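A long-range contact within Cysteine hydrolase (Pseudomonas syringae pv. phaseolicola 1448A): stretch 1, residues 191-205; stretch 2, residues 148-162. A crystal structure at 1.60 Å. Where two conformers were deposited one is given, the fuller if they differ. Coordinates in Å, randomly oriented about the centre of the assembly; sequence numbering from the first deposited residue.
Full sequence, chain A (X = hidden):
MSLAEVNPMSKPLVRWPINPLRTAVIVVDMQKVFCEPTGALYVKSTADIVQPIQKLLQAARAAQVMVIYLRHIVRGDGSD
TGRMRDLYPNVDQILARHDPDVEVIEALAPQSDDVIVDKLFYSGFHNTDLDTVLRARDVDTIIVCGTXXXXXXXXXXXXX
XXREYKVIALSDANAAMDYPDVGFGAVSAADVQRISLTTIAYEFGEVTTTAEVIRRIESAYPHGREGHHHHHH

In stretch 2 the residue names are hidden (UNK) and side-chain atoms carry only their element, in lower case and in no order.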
# COMPACT_ATOMS: atom_id res chain seq x y z
N ASP A 191 17.16 -3.16 1.83
CA ASP A 191 16.69 -2.24 0.80
C ASP A 191 15.18 -2.02 0.90
O ASP A 191 14.70 -0.88 0.79
CB ASP A 191 17.10 -2.73 -0.56
CG ASP A 191 18.56 -2.39 -0.87
OD1 ASP A 191 19.19 -1.62 -0.11
OD2 ASP A 191 19.07 -2.88 -1.88
N VAL A 192 14.44 -3.11 1.12
CA VAL A 192 12.99 -3.01 1.35
C VAL A 192 12.71 -2.05 2.49
O VAL A 192 11.88 -1.15 2.35
CB VAL A 192 12.38 -4.39 1.66
CG1 VAL A 192 10.91 -4.24 2.06
CG2 VAL A 192 12.45 -5.28 0.43
N GLN A 193 13.40 -2.25 3.61
CA GLN A 193 13.22 -1.44 4.80
C GLN A 193 13.52 0.05 4.56
O GLN A 193 12.71 0.91 4.96
CB GLN A 193 14.07 -1.98 5.94
CG GLN A 193 13.77 -1.33 7.32
CD GLN A 193 12.58 -1.96 8.04
OE1 GLN A 193 11.90 -2.82 7.49
NE2 GLN A 193 12.30 -1.49 9.27
N ARG A 194 14.66 0.34 3.92
CA ARG A 194 15.08 1.70 3.58
C ARG A 194 14.00 2.39 2.74
O ARG A 194 13.58 3.52 3.03
CB ARG A 194 16.40 1.63 2.78
CG ARG A 194 16.88 2.94 2.19
CD ARG A 194 18.34 2.81 1.73
NE ARG A 194 18.53 1.81 0.69
CZ ARG A 194 18.51 2.06 -0.62
NH1 ARG A 194 18.33 3.30 -1.09
NH2 ARG A 194 18.71 1.06 -1.48
N ILE A 195 13.55 1.71 1.70
CA ILE A 195 12.55 2.30 0.81
C ILE A 195 11.20 2.47 1.51
O ILE A 195 10.57 3.51 1.37
CB ILE A 195 12.40 1.48 -0.52
CG1 ILE A 195 13.47 1.90 -1.54
CG2 ILE A 195 11.09 1.86 -1.23
CD1 ILE A 195 14.88 1.76 -1.16
N SER A 196 10.79 1.48 2.29
CA SER A 196 9.51 1.55 2.98
C SER A 196 9.46 2.69 4.00
O SER A 196 8.51 3.48 4.02
CB SER A 196 9.21 0.22 3.69
OG SER A 196 7.97 0.30 4.36
N LEU A 197 10.48 2.78 4.85
CA LEU A 197 10.46 3.80 5.90
C LEU A 197 10.51 5.21 5.31
O LEU A 197 9.84 6.15 5.79
CB LEU A 197 11.61 3.57 6.88
CG LEU A 197 11.52 2.27 7.68
CD1 LEU A 197 12.75 2.22 8.58
CD2 LEU A 197 10.26 2.23 8.55
N THR A 198 11.30 5.36 4.24
CA THR A 198 11.42 6.65 3.55
C THR A 198 10.04 7.03 2.95
O THR A 198 9.55 8.17 3.10
CB THR A 198 12.53 6.57 2.47
OG1 THR A 198 13.80 6.36 3.12
CG2 THR A 198 12.60 7.90 1.67
N THR A 199 9.42 6.06 2.29
CA THR A 199 8.09 6.27 1.70
C THR A 199 7.06 6.64 2.77
O THR A 199 6.29 7.60 2.62
CB THR A 199 7.65 5.01 0.95
OG1 THR A 199 8.56 4.79 -0.13
CG2 THR A 199 6.23 5.16 0.38
N ILE A 200 7.06 5.89 3.87
CA ILE A 200 6.13 6.23 4.96
C ILE A 200 6.36 7.66 5.48
O ILE A 200 5.40 8.42 5.67
CB ILE A 200 6.21 5.22 6.11
CG1 ILE A 200 5.81 3.83 5.61
CG2 ILE A 200 5.36 5.70 7.32
CD1 ILE A 200 6.37 2.71 6.53
N ALA A 201 7.63 8.03 5.70
CA ALA A 201 7.92 9.37 6.23
C ALA A 201 7.55 10.51 5.24
O ALA A 201 7.25 11.63 5.65
CB ALA A 201 9.39 9.45 6.60
N TYR A 202 7.58 10.21 3.94
CA TYR A 202 7.30 11.24 2.94
C TYR A 202 5.81 11.29 2.60
O TYR A 202 5.27 12.34 2.25
CB TYR A 202 8.11 10.98 1.67
CG TYR A 202 8.33 12.20 0.80
CD1 TYR A 202 9.45 13.01 0.98
CD2 TYR A 202 7.42 12.52 -0.22
CE1 TYR A 202 9.66 14.14 0.15
CE2 TYR A 202 7.62 13.64 -1.04
CZ TYR A 202 8.73 14.43 -0.84
OH TYR A 202 8.90 15.53 -1.66
N GLU A 203 5.15 10.13 2.67
CA GLU A 203 3.79 10.01 2.09
C GLU A 203 2.67 9.70 3.09
O GLU A 203 1.50 10.06 2.82
CB GLU A 203 3.73 8.89 1.04
CG GLU A 203 4.84 8.85 -0.00
CD GLU A 203 4.79 9.99 -1.01
OE1 GLU A 203 3.90 10.87 -0.93
OE2 GLU A 203 5.69 10.01 -1.88
N PHE A 204 2.96 8.96 4.16
CA PHE A 204 1.86 8.35 4.94
C PHE A 204 1.75 8.75 6.40
O PHE A 204 0.66 8.62 6.97
CB PHE A 204 1.90 6.81 4.90
CG PHE A 204 2.02 6.22 3.50
CD1 PHE A 204 1.21 6.68 2.45
CD2 PHE A 204 2.91 5.17 3.26
CE1 PHE A 204 1.31 6.13 1.18
CE2 PHE A 204 3.03 4.62 1.99
CZ PHE A 204 2.24 5.12 0.94
N GLY A 205 2.84 9.17 7.04
CA GLY A 205 2.73 9.55 8.46
C GLY A 205 4.10 9.78 9.09
O GLY A 205 4.99 10.32 8.42
N UNK A 148 4.99 -8.07 7.68
CA UNK A 148 6.22 -7.66 6.99
C UNK A 148 6.15 -6.16 6.66
O UNK A 148 5.11 -5.66 6.22
c UNK A 148 6.42 -8.53 5.70
c UNK A 148 6.42 -10.02 6.06
c UNK A 148 7.70 -8.15 4.97
N UNK A 149 7.27 -5.46 6.87
CA UNK A 149 7.28 -3.99 6.79
C UNK A 149 6.52 -3.44 5.61
O UNK A 149 5.65 -2.59 5.78
o UNK A 149 9.43 -3.96 7.90
c UNK A 149 8.73 -3.45 6.76
c UNK A 149 8.73 -1.92 6.77
N UNK A 150 6.85 -3.93 4.42
CA UNK A 150 6.32 -3.33 3.18
C UNK A 150 5.01 -3.96 2.74
O UNK A 150 4.39 -3.50 1.76
n UNK A 150 7.59 -5.24 0.44
c UNK A 150 7.64 -4.90 1.72
o UNK A 150 7.94 -5.70 2.63
c UNK A 150 7.33 -3.46 2.05
N UNK A 151 4.58 -5.01 3.43
CA UNK A 151 3.43 -5.76 2.99
C UNK A 151 2.29 -5.53 3.98
O UNK A 151 1.58 -4.54 3.85
c UNK A 151 2.52 -7.91 2.07
c UNK A 151 4.98 -7.43 1.84
c UNK A 151 3.73 -7.25 2.74
N UNK A 152 2.14 -6.38 5.00
CA UNK A 152 1.04 -6.16 5.94
C UNK A 152 1.19 -4.89 6.77
O UNK A 152 0.19 -4.20 7.02
c UNK A 152 0.90 -7.33 6.89
s UNK A 152 0.48 -8.83 5.96
N UNK A 153 2.41 -4.55 7.21
CA UNK A 153 2.57 -3.32 8.00
C UNK A 153 2.24 -2.10 7.12
O UNK A 153 1.37 -1.28 7.49
c UNK A 153 3.99 -3.22 8.58
s UNK A 153 4.31 -4.66 9.61
N UNK A 154 2.88 -2.00 5.95
CA UNK A 154 2.62 -0.84 5.07
C UNK A 154 1.17 -0.77 4.57
O UNK A 154 0.62 0.31 4.45
o UNK A 154 4.31 1.16 1.74
c UNK A 154 5.06 0.67 2.58
o UNK A 154 6.23 0.39 2.33
c UNK A 154 3.58 -0.81 3.89
c UNK A 154 4.51 0.34 3.93
N UNK A 155 0.55 -1.91 4.27
CA UNK A 155 -0.86 -1.84 3.82
C UNK A 155 -1.74 -1.32 4.95
O UNK A 155 -2.63 -0.50 4.71
c UNK A 155 -1.38 -3.18 3.26
c UNK A 155 -2.74 -2.98 2.60
o UNK A 155 -0.45 -3.65 2.28
N UNK A 156 -1.50 -1.79 6.18
CA UNK A 156 -2.19 -1.24 7.34
C UNK A 156 -1.97 0.28 7.50
O UNK A 156 -2.91 1.04 7.74
c UNK A 156 -2.55 -1.52 9.85
c UNK A 156 -1.79 -2.03 8.59
o UNK A 156 -2.05 -3.43 8.35
N UNK A 157 -0.71 0.71 7.36
CA UNK A 157 -0.38 2.14 7.36
C UNK A 157 -1.09 2.94 6.25
O UNK A 157 -1.74 3.95 6.55
c UNK A 157 1.14 2.31 7.26
c UNK A 157 1.53 3.79 7.07
c UNK A 157 1.80 1.74 8.53
c UNK A 157 3.36 1.62 8.43
N UNK A 158 -0.99 2.49 4.99
CA UNK A 158 -1.69 3.18 3.87
C UNK A 158 -3.19 3.23 4.10
O UNK A 158 -3.82 4.27 3.96
c UNK A 158 2.26 1.95 -0.54
c UNK A 158 -1.42 2.44 2.57
c UNK A 158 0.05 2.49 2.18
n UNK A 158 3.58 1.89 -0.73
n UNK A 158 1.48 2.38 -1.52
n UNK A 158 1.74 1.60 0.63
c UNK A 158 0.32 1.64 0.97
N UNK A 159 -3.76 2.09 4.51
CA UNK A 159 -5.20 2.05 4.76
C UNK A 159 -5.64 2.90 5.96
O UNK A 159 -6.73 3.48 5.96
c UNK A 159 -5.68 0.60 4.88
o UNK A 159 -5.80 -1.42 3.56
c UNK A 159 -5.48 -0.19 3.57
o UNK A 159 -5.03 0.40 2.54
N UNK A 160 -4.76 3.02 6.95
CA UNK A 160 -5.02 3.84 8.11
C UNK A 160 -5.03 5.32 7.73
O UNK A 160 -5.97 6.04 8.06
N UNK A 161 -3.98 5.77 7.02
CA UNK A 161 -3.94 7.20 6.66
C UNK A 161 -5.12 7.59 5.76
O UNK A 161 -5.69 8.69 5.90
c UNK A 161 -2.29 7.06 4.70
c UNK A 161 -2.54 7.65 6.09
c UNK A 161 -2.46 9.18 6.08
N UNK A 162 -5.57 6.68 4.89
CA UNK A 162 -6.72 6.95 3.99
C UNK A 162 -8.05 7.07 4.77
O UNK A 162 -9.03 7.63 4.27
c UNK A 162 -6.82 5.88 2.91
n UNK A 162 -4.55 5.80 1.81
c UNK A 162 -5.90 6.10 1.76
c UNK A 162 -3.99 6.11 0.65
n UNK A 162 -4.91 6.65 -0.14
c UNK A 162 -6.11 6.67 0.54

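Position 148 carries three carbons, the first holding the other two, and reaches nothing on stretch 1; this β-branched side chain is Val-148, which occupies the N-cap position. At 149 one carbon bears an oxygen and a carbon. The oxygen lies 2.8 Å from OE1 of Gln-193, and the methyl lies near Ser-196. Hydroxyl plus methyl identifies Thr-149, whose OG1 donates a hydrogen bond to Gln-193 OE1. Position 150 has two carbons, the second carrying one oxygen and one nitrogen, with that second carbon 3.4 Å from CG1 of Val-192. The short amide makes it Asn-150; its ND2 is hydrogen-bonded elsewhere in the structure.

Position 151 again shows a carbon forked into two carbons, out of reach of stretch 1: Val-151. At 152 and at 153 a single carbon leads to sulfur, with no further carbon beyond it as methionine would have, so these are Cys-152 and Cys-153. Neither makes a contact, although CA-to-CB of Cys-153 points toward stretch 1.

Position 154 has three carbons in a row, the third bearing two oxygens. One oxygen is 2.7 Å from OG of Ser-196 and the other is near the ring of Phe-204. The carboxylate at this length is Glu-154: Ser-196 donates to OE1, while OE2 lies at the ring edge, 3.7 Å from Phe-204 CE2. Positions 155 and 156 each have one carbon carrying an oxygen and a carbon, and both are out of reach of stretch 1. They are Thr-155 and Thr-156, whose hydroxyls donate to the backbone oxygens of Val-151 and Cys-152, one helical turn back.

At 157 four carbons fork at the first, one arm being two carbons long, and they pack against Ile-200 and Phe-204. This is Ile-157, with CD1 3.7 Å from Ile-200 CD1 and CG2 3.7 Å from Phe-204 CB. Position 158 runs through three carbons and a nitrogen to a carbon carrying two more nitrogens, a guanidinium; a chain carbon lies over one face of the Phe-204 ring, and the terminal carbon is 3.5 Å from Phe-204 CZ. This is Arg-158. Its CG makes a CH-pi contact, 3.8 Å from the Phe-204 ring centroid, and its NH2 forms a salt bridge with Glu-154 OE2 at 2.7 Å.

Position 159 has two carbons, the second with two oxygens, and touches nothing on stretch 1: Asp-159. Position 160 has no side-chain atoms and is Gly-160; a CB there would be crowded by the backbone oxygen of Thr-156. At 161 a carbon bears two carbons, one of them close to the Phe-204 carbonyl: Val-161, with CG2 3.3 Å from Phe-204 O. Position 162 holds one carbon and a five-membered ring of three carbons and two nitrogens, without contact to stretch 1: His-162, whose ND1 donates to Arg-158 O.

The two helices run nearly parallel, their axes 14° apart and 10.2 Å at closest approach. In the N-terminal half of each stretch, two hydrogen bonds pair polar side chains, those of Thr-149, Ser-196 and Glu-154 being buried; farther along, Phe-204 sits as a knob among Glu-154, Ile-157, Arg-158 and Val-161. Glu-154 links these regions by accepting from Ser-196 and bridging to Arg-158.

Stretch 2 (148-162) VTNVCCETTIRDGVH
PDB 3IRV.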